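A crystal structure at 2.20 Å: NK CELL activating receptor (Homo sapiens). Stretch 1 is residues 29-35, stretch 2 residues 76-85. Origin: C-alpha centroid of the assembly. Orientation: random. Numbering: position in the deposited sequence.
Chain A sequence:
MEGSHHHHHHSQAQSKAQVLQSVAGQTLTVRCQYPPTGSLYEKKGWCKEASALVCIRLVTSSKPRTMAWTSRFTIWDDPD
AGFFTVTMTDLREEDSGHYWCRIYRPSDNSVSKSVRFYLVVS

Stretch 1, residues 29-35: TVRCQYP
Stretch 2, residues 76-85: WDDPDAGFFT

Residues 29-33 form an extended strand, with phi between -92° and -130° and psi between 115° and 167°, and Tyr34 (-163/152) and Pro35 (-78/159) continue it as loop. In the second stretch the chain arrives as a strand through Trp76 and Asp77, turns through Pro79, Asp80 and Ala81, which have helical phi/psi, and returns as a strand from Phe83 to Thr85 (-165/161, -121/159 and -126/125). This turn is closed by Ala81 N to Asp78 O (2.8 Å) and by Asp80 N to the side-chain atom Asp78 OD1 (3.0 Å). The two strands that the turn joins pair through Trp76 N to Thr85 O (3.0 Å) and Thr85 N to Trp76 O (2.9 Å). Gly82 leaves the turn at phi/psi 87/16, where a CB would be jammed against the preceding carbonyl oxygen; glycine therefore suits the position.

Strands 29-33 and 83-85 run antiparallel, their axes at 163° and 4.6 Å apart at closest approach. Arg31 faces Thr85 (CA to CA 4.4 Å) and Gln33 faces Phe83 (CA to CA 3.8 Å) as non-hydrogen-bonded pairs. Between them Cys32 and Phe84 form the hydrogen-bonded pair, their CA atoms 5.6 Å apart: Cys32 N donates to Phe84 O at 3.0 Å and Phe84 N to Cys32 O at 3.1 Å, both nearly straight. Tyr34 N extends the ladder to Gly82 O at 2.9 Å. CA-H...O contacts fill in between, from Thr85 CA to Val30 O (3.2 Å) and from Arg31 CA to Phe84 O (3.4 Å).

Arg31, Gln33, Phe83 and Thr85 share one face of the sheet. Phe83 (chi1 66°, chi2 -90°) lays one ring face against the Arg31 guanidinium, with Arg31 CZ 4.0 Å from the centroid of the Phe83 ring in an off-centre cation-pi contact. Arg31 reaches it with chi1 to chi4 of -92°, 145°, 91° and 101°, so that Arg31 NH1 lies 3.4 Å from Phe83 CE2, while Arg31 CG passes 3.5 Å from Thr85 OG1. Beyond Arg31, Thr29 CG2 meets Thr85 CG2 at 3.4 Å, both threonines having chi1 in m. Gln33 (chi1 p, chi2 t) is exposed, as suits its polar amide.

Cys32 and Phe84 lie on the other face, both buried. Phe84 (chi1 64°, chi2 -82°) offers its ring face to Cys32 CB, which sits 4.1 Å from the centroid of the Phe84 ring; Cys32 (chi1 -77°) packs there through its CB and is covalently bonded elsewhere in the structure. Val30 (chi1 t), also buried, points its CA-to-CB bond sideways.

Tyr34 has the largest area covered by the opposing stretch. With chi1 55° and chi2 79°, its ring reaches across the turn, one face against Gly82 O and the edge against Phe84, with Tyr34 CE2 3.9 Å from Phe84 CD1. At its tip Tyr34 OH donates to Asp77 OD1 at 2.6 Å and lies 3.6 Å from Pro79 CG. Asp77 (chi1 174°, chi2 41°) is buried, yet both its oxygens are satisfied, OD1 by Tyr34 OH and OD2 elsewhere in the structure. In all, the contact buries 575 Å², both sides summed.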

# COMPACT_ATOMS: atom_id res chain seq x y z
N THR A 29 -2.45 1.65 -0.09
CA THR A 29 -2.97 1.08 -1.33
C THR A 29 -4.25 0.32 -1.01
O THR A 29 -4.25 -0.52 -0.10
CB THR A 29 -1.99 0.06 -1.87
OG1 THR A 29 -0.74 0.72 -2.11
CG2 THR A 29 -2.47 -0.54 -3.13
N VAL A 30 -5.35 0.61 -1.72
CA VAL A 30 -6.61 -0.13 -1.51
C VAL A 30 -7.14 -0.67 -2.85
O VAL A 30 -7.37 0.09 -3.81
CB VAL A 30 -7.70 0.78 -0.90
CG1 VAL A 30 -8.99 -0.02 -0.66
CG2 VAL A 30 -7.24 1.36 0.41
N ARG A 31 -7.32 -1.98 -2.94
CA ARG A 31 -7.87 -2.59 -4.13
C ARG A 31 -9.37 -2.92 -3.93
O ARG A 31 -9.77 -3.46 -2.87
CB ARG A 31 -7.15 -3.89 -4.42
CG ARG A 31 -6.01 -3.72 -5.32
CD ARG A 31 -4.96 -4.69 -4.92
NE ARG A 31 -5.08 -5.95 -5.63
CZ ARG A 31 -4.31 -6.26 -6.68
NH1 ARG A 31 -3.40 -5.39 -7.11
NH2 ARG A 31 -4.41 -7.45 -7.25
N CYS A 32 -10.19 -2.60 -4.94
CA CYS A 32 -11.63 -2.91 -4.92
C CYS A 32 -11.95 -3.60 -6.23
O CYS A 32 -11.79 -3.02 -7.31
CB CYS A 32 -12.47 -1.64 -4.71
SG CYS A 32 -12.46 -1.05 -2.94
N GLN A 33 -12.35 -4.86 -6.15
CA GLN A 33 -12.67 -5.56 -7.38
C GLN A 33 -14.15 -5.45 -7.75
O GLN A 33 -14.96 -5.01 -6.94
CB GLN A 33 -12.24 -7.00 -7.29
CG GLN A 33 -12.96 -7.78 -6.29
CD GLN A 33 -12.50 -9.25 -6.33
OE1 GLN A 33 -11.50 -9.57 -6.98
NE2 GLN A 33 -13.23 -10.13 -5.63
N TYR A 34 -14.51 -5.83 -8.98
CA TYR A 34 -15.92 -5.69 -9.44
C TYR A 34 -16.16 -6.54 -10.66
O TYR A 34 -15.21 -6.85 -11.39
CB TYR A 34 -16.24 -4.21 -9.74
CG TYR A 34 -15.29 -3.57 -10.73
CD1 TYR A 34 -15.42 -3.80 -12.10
CD2 TYR A 34 -14.22 -2.75 -10.29
CE1 TYR A 34 -14.52 -3.26 -13.01
CE2 TYR A 34 -13.31 -2.20 -11.19
CZ TYR A 34 -13.47 -2.46 -12.55
OH TYR A 34 -12.65 -1.85 -13.47
N PRO A 35 -17.43 -7.00 -10.87
CA PRO A 35 -17.75 -7.84 -12.03
C PRO A 35 -17.89 -7.01 -13.34
O PRO A 35 -18.13 -5.80 -13.30
CB PRO A 35 -19.05 -8.54 -11.60
CG PRO A 35 -19.76 -7.45 -10.86
CD PRO A 35 -18.63 -6.75 -10.05
N TRP A 76 -6.01 3.89 -10.10
CA TRP A 76 -5.66 3.37 -11.37
C TRP A 76 -6.76 2.33 -11.53
O TRP A 76 -6.88 1.42 -10.69
CB TRP A 76 -4.30 2.67 -11.40
CG TRP A 76 -4.11 1.98 -12.72
CD1 TRP A 76 -4.24 0.66 -12.97
CD2 TRP A 76 -3.81 2.61 -13.98
NE1 TRP A 76 -4.02 0.40 -14.32
CE2 TRP A 76 -3.76 1.58 -14.95
CE3 TRP A 76 -3.57 3.93 -14.38
CZ2 TRP A 76 -3.46 1.84 -16.30
CZ3 TRP A 76 -3.27 4.19 -15.72
CH2 TRP A 76 -3.22 3.14 -16.66
N ASP A 77 -7.57 2.45 -12.59
CA ASP A 77 -8.63 1.47 -12.82
C ASP A 77 -8.51 0.81 -14.17
O ASP A 77 -8.39 1.47 -15.20
CB ASP A 77 -9.99 2.13 -12.71
CG ASP A 77 -11.11 1.20 -13.08
OD1 ASP A 77 -11.03 0.03 -12.68
OD2 ASP A 77 -12.07 1.66 -13.77
N ASP A 78 -8.53 -0.51 -14.17
CA ASP A 78 -8.47 -1.19 -15.44
C ASP A 78 -9.51 -2.31 -15.46
O ASP A 78 -9.29 -3.35 -14.87
CB ASP A 78 -7.09 -1.79 -15.72
CG ASP A 78 -7.04 -2.50 -17.10
OD1 ASP A 78 -8.08 -2.47 -17.84
OD2 ASP A 78 -6.00 -3.08 -17.46
N PRO A 79 -10.63 -2.11 -16.21
CA PRO A 79 -11.72 -3.09 -16.34
C PRO A 79 -11.27 -4.45 -16.82
O PRO A 79 -11.84 -5.46 -16.43
CB PRO A 79 -12.67 -2.42 -17.33
CG PRO A 79 -12.54 -1.02 -16.98
CD PRO A 79 -11.02 -0.85 -16.85
N ASP A 80 -10.25 -4.49 -17.66
CA ASP A 80 -9.73 -5.78 -18.13
C ASP A 80 -9.18 -6.57 -16.98
O ASP A 80 -9.12 -7.79 -17.07
CB ASP A 80 -8.59 -5.60 -19.13
CG ASP A 80 -9.04 -4.93 -20.43
OD1 ASP A 80 -10.21 -5.15 -20.84
OD2 ASP A 80 -8.19 -4.22 -21.04
N ALA A 81 -8.74 -5.88 -15.92
CA ALA A 81 -8.19 -6.57 -14.76
C ALA A 81 -9.29 -6.92 -13.74
O ALA A 81 -9.14 -7.84 -12.96
CB ALA A 81 -7.09 -5.74 -14.10
N GLY A 82 -10.40 -6.18 -13.76
CA GLY A 82 -11.47 -6.45 -12.83
C GLY A 82 -11.35 -5.75 -11.47
O GLY A 82 -12.02 -6.15 -10.52
N PHE A 83 -10.51 -4.72 -11.36
CA PHE A 83 -10.43 -4.00 -10.08
C PHE A 83 -9.73 -2.71 -10.31
O PHE A 83 -9.09 -2.55 -11.35
CB PHE A 83 -9.63 -4.79 -9.02
CG PHE A 83 -8.15 -4.97 -9.35
CD1 PHE A 83 -7.72 -6.08 -10.07
CD2 PHE A 83 -7.21 -4.04 -8.92
CE1 PHE A 83 -6.33 -6.27 -10.38
CE2 PHE A 83 -5.84 -4.19 -9.19
CZ PHE A 83 -5.39 -5.31 -9.93
N PHE A 84 -9.91 -1.78 -9.38
CA PHE A 84 -9.19 -0.52 -9.39
C PHE A 84 -8.42 -0.43 -8.07
O PHE A 84 -8.72 -1.14 -7.09
CB PHE A 84 -10.07 0.70 -9.56
CG PHE A 84 -11.05 0.95 -8.45
CD1 PHE A 84 -12.26 0.27 -8.41
CD2 PHE A 84 -10.83 1.98 -7.54
CE1 PHE A 84 -13.24 0.60 -7.49
CE2 PHE A 84 -11.82 2.34 -6.60
CZ PHE A 84 -13.05 1.63 -6.59
N THR A 85 -7.39 0.40 -8.06
CA THR A 85 -6.55 0.55 -6.89
C THR A 85 -6.48 2.00 -6.52
O THR A 85 -6.12 2.82 -7.35
CB THR A 85 -5.09 0.16 -7.19
OG1 THR A 85 -5.03 -1.22 -7.60
CG2 THR A 85 -4.25 0.36 -5.92